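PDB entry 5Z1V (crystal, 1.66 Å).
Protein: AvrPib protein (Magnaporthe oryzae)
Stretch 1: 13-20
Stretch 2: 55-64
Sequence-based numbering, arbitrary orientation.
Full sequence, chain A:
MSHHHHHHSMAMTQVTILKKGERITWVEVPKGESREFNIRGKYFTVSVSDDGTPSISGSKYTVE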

# COMPACT_ATOMS: atom_id res chain seq x y z
N THR A 13 8.77 -0.60 1.49
CA THR A 13 7.91 -1.77 1.49
C THR A 13 7.06 -1.75 0.23
O THR A 13 6.41 -0.73 -0.05
CB THR A 13 7.03 -1.82 2.73
OG1 THR A 13 7.84 -1.97 3.90
CG2 THR A 13 6.06 -2.98 2.64
N GLN A 14 7.09 -2.83 -0.55
CA GLN A 14 6.27 -2.93 -1.75
C GLN A 14 4.90 -3.46 -1.34
O GLN A 14 4.80 -4.51 -0.70
CB GLN A 14 6.87 -3.85 -2.81
CG GLN A 14 7.83 -3.18 -3.78
CD GLN A 14 7.95 -3.92 -5.11
OE1 GLN A 14 6.98 -4.52 -5.59
NE2 GLN A 14 9.14 -3.87 -5.71
N VAL A 15 3.86 -2.74 -1.71
CA VAL A 15 2.50 -3.06 -1.30
C VAL A 15 1.70 -3.39 -2.54
O VAL A 15 1.59 -2.56 -3.45
CB VAL A 15 1.85 -1.91 -0.54
CG1 VAL A 15 0.43 -2.30 -0.14
CG2 VAL A 15 2.70 -1.55 0.70
N THR A 16 1.08 -4.56 -2.56
CA THR A 16 0.23 -4.93 -3.68
C THR A 16 -1.21 -4.56 -3.36
O THR A 16 -1.71 -4.85 -2.27
CB THR A 16 0.35 -6.41 -4.00
OG1 THR A 16 1.70 -6.65 -4.40
CG2 THR A 16 -0.60 -6.83 -5.15
N ILE A 17 -1.85 -3.87 -4.30
CA ILE A 17 -3.24 -3.44 -4.17
C ILE A 17 -4.10 -4.42 -4.94
O ILE A 17 -3.87 -4.65 -6.15
CB ILE A 17 -3.43 -2.00 -4.69
CG1 ILE A 17 -2.58 -1.04 -3.85
CG2 ILE A 17 -4.90 -1.59 -4.55
CD1 ILE A 17 -2.87 0.43 -4.11
N LEU A 18 -5.08 -4.99 -4.23
CA LEU A 18 -5.93 -6.08 -4.69
C LEU A 18 -7.36 -5.59 -4.82
O LEU A 18 -7.86 -4.84 -3.97
CB LEU A 18 -5.92 -7.25 -3.70
CG LEU A 18 -4.57 -7.85 -3.35
CD1 LEU A 18 -4.75 -8.77 -2.17
CD2 LEU A 18 -4.00 -8.59 -4.57
N LYS A 19 -8.03 -6.05 -5.87
CA LYS A 19 -9.45 -5.80 -6.06
C LYS A 19 -10.10 -7.18 -6.09
O LYS A 19 -9.80 -7.98 -6.98
CB LYS A 19 -9.68 -5.02 -7.35
CG LYS A 19 -11.10 -4.60 -7.56
CD LYS A 19 -11.17 -3.63 -8.74
CE LYS A 19 -10.88 -4.36 -10.03
NZ LYS A 19 -11.99 -5.29 -10.35
N LYS A 20 -10.94 -7.47 -5.10
CA LYS A 20 -11.48 -8.82 -4.93
C LYS A 20 -10.37 -9.87 -4.89
O LYS A 20 -10.47 -10.94 -5.51
CB LYS A 20 -12.49 -9.13 -6.03
CG LYS A 20 -13.75 -8.29 -5.99
CD LYS A 20 -14.81 -8.89 -6.91
CE LYS A 20 -16.21 -8.43 -6.55
NZ LYS A 20 -16.23 -7.55 -5.35
N SER A 55 -2.08 -1.58 5.20
CA SER A 55 -3.51 -1.34 5.27
C SER A 55 -3.87 -0.25 4.26
O SER A 55 -3.01 0.50 3.80
CB SER A 55 -3.94 -0.97 6.69
OG SER A 55 -3.20 0.14 7.14
N ILE A 56 -5.14 -0.19 3.89
CA ILE A 56 -5.59 0.82 2.95
C ILE A 56 -6.94 1.33 3.43
O ILE A 56 -7.72 0.59 4.03
CB ILE A 56 -5.62 0.29 1.49
CG1 ILE A 56 -5.89 1.40 0.48
CG2 ILE A 56 -6.63 -0.86 1.33
CD1 ILE A 56 -5.69 0.94 -1.01
N SER A 57 -7.17 2.61 3.23
CA SER A 57 -8.48 3.20 3.44
C SER A 57 -9.47 2.73 2.38
O SER A 57 -9.12 2.07 1.40
CB SER A 57 -8.37 4.72 3.41
OG SER A 57 -7.91 5.17 2.13
N GLY A 58 -10.74 3.08 2.58
CA GLY A 58 -11.78 2.74 1.62
C GLY A 58 -12.19 1.28 1.68
O GLY A 58 -11.76 0.50 2.54
N SER A 59 -13.06 0.90 0.74
CA SER A 59 -13.56 -0.46 0.68
C SER A 59 -13.38 -1.13 -0.68
O SER A 59 -13.63 -2.34 -0.77
CB SER A 59 -15.04 -0.50 1.08
OG SER A 59 -15.83 0.32 0.24
N LYS A 60 -12.95 -0.41 -1.71
CA LYS A 60 -12.83 -0.99 -3.04
C LYS A 60 -11.70 -2.01 -3.12
O LYS A 60 -11.79 -2.96 -3.91
CB LYS A 60 -12.56 0.10 -4.07
CG LYS A 60 -13.16 -0.14 -5.44
CD LYS A 60 -12.70 0.93 -6.43
CE LYS A 60 -12.71 2.34 -5.83
NZ LYS A 60 -13.91 2.74 -5.05
N TYR A 61 -10.62 -1.80 -2.35
CA TYR A 61 -9.40 -2.57 -2.46
C TYR A 61 -8.97 -3.11 -1.10
O TYR A 61 -9.37 -2.60 -0.05
CB TYR A 61 -8.25 -1.71 -3.02
CG TYR A 61 -8.58 -1.04 -4.32
CD1 TYR A 61 -8.90 -1.80 -5.43
CD2 TYR A 61 -8.57 0.35 -4.44
CE1 TYR A 61 -9.23 -1.21 -6.63
CE2 TYR A 61 -8.89 0.96 -5.65
CZ TYR A 61 -9.21 0.17 -6.74
OH TYR A 61 -9.52 0.74 -7.95
N THR A 62 -8.16 -4.15 -1.14
CA THR A 62 -7.35 -4.57 -0.00
C THR A 62 -5.89 -4.49 -0.40
O THR A 62 -5.55 -4.15 -1.54
CB THR A 62 -7.71 -5.98 0.45
OG1 THR A 62 -7.53 -6.89 -0.63
CG2 THR A 62 -9.18 -6.05 0.94
N VAL A 63 -5.00 -4.77 0.54
CA VAL A 63 -3.57 -4.72 0.27
C VAL A 63 -2.88 -5.94 0.86
O VAL A 63 -3.32 -6.51 1.87
CB VAL A 63 -2.91 -3.42 0.82
CG1 VAL A 63 -3.28 -2.24 -0.05
CG2 VAL A 63 -3.36 -3.14 2.23
N GLU A 64 -1.76 -6.31 0.24
CA GLU A 64 -0.91 -7.38 0.75
C GLU A 64 0.55 -6.95 0.71
O GLU A 64 0.93 -6.11 -0.12
CB GLU A 64 -1.12 -8.64 -0.08
CG GLU A 64 -1.40 -9.89 0.73
CD GLU A 64 -2.30 -10.83 -0.03
OE1 GLU A 64 -3.42 -11.14 0.46
OE2 GLU A 64 -1.91 -11.23 -1.16
O HOH W 1 3.69 -5.67 1.45
O HOH W 2 2.95 -7.50 -1.87
O HOH W 3 -9.35 -7.41 -2.38
O HOH W 4 -11.48 -5.56 -2.96

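What forms the apolar centre of the contact? It gathers around Ile-17, a buried residue whose side chain lies on the same face of the sheet as that of Val-63. Its side chain touches three residues: CD1 of Ile-17 comes within 4.2 Å of CD1 of Ile-56, CG2 of Ile-17 lies 3.7 Å from CB of Tyr-61, and CG1 of Ile-17 sits 4.0 Å from CG1 of Val-63. Val-15 continues the patch, its CG1 3.7 Å from CB of Val-63. Beta-branched residues suit these places, since they favour the extended backbone and fill space close to it. Farther out on the same side, the ring of Tyr-61 meets Lys-19 at its edge, CE1 of Tyr-61 being 3.8 Å from CD of Lys-19. The aliphatic part of the lysine makes this contact while the end of its side chain leads away. In all, 520 Å² is buried between the stretches, both sides summed.

How are the backbones joined? The strands run antiparallel, and four hydrogen bonds come in two reciprocal pairs. N of Thr-16 donates to O of Glu-64, and N of Glu-64 to O of Thr-16, each over 2.9 Å; N of Leu-18 donates to O of Thr-62, and N of Thr-62 to O of Leu-18, again each over 2.9 Å. The nearly straight bond from N of Leu-18, at 175°, is the best aligned. Ile-17 and Val-63 face each other between these pairs without hydrogen-bonding to one another, but CA of Val-63 makes a CA-H...O contact of 3.2 Å with O of Thr-16, and CA of Ile-17 makes a longer one of 3.6 Å with O of Thr-62.

What does the other face hold? Here the side chains of Leu-18 and Thr-62 lie together, with CB of Leu-18 3.5 Å from OG1 of Thr-62. Leu-18 has the largest area covered in its stretch; its CD1 also lies 3.8 Å from OE1 of Glu-64, so this apolar side chain borders polar neighbours.

How does water complete the polar edge? Water 2 donates to O of Glu-64 at 3.0 Å and hydrogen-bonds OG1 of Thr-16 at 2.9 Å, so the threonine hydroxyl extends the backbone pairing through solvent. Water 4 links the stretches at the other end: it accepts from N of Lys-20 at 2.9 Å and donates to O of Lys-60 at 2.8 Å. Water 4 thus binds backbone groups outside the four direct bonds.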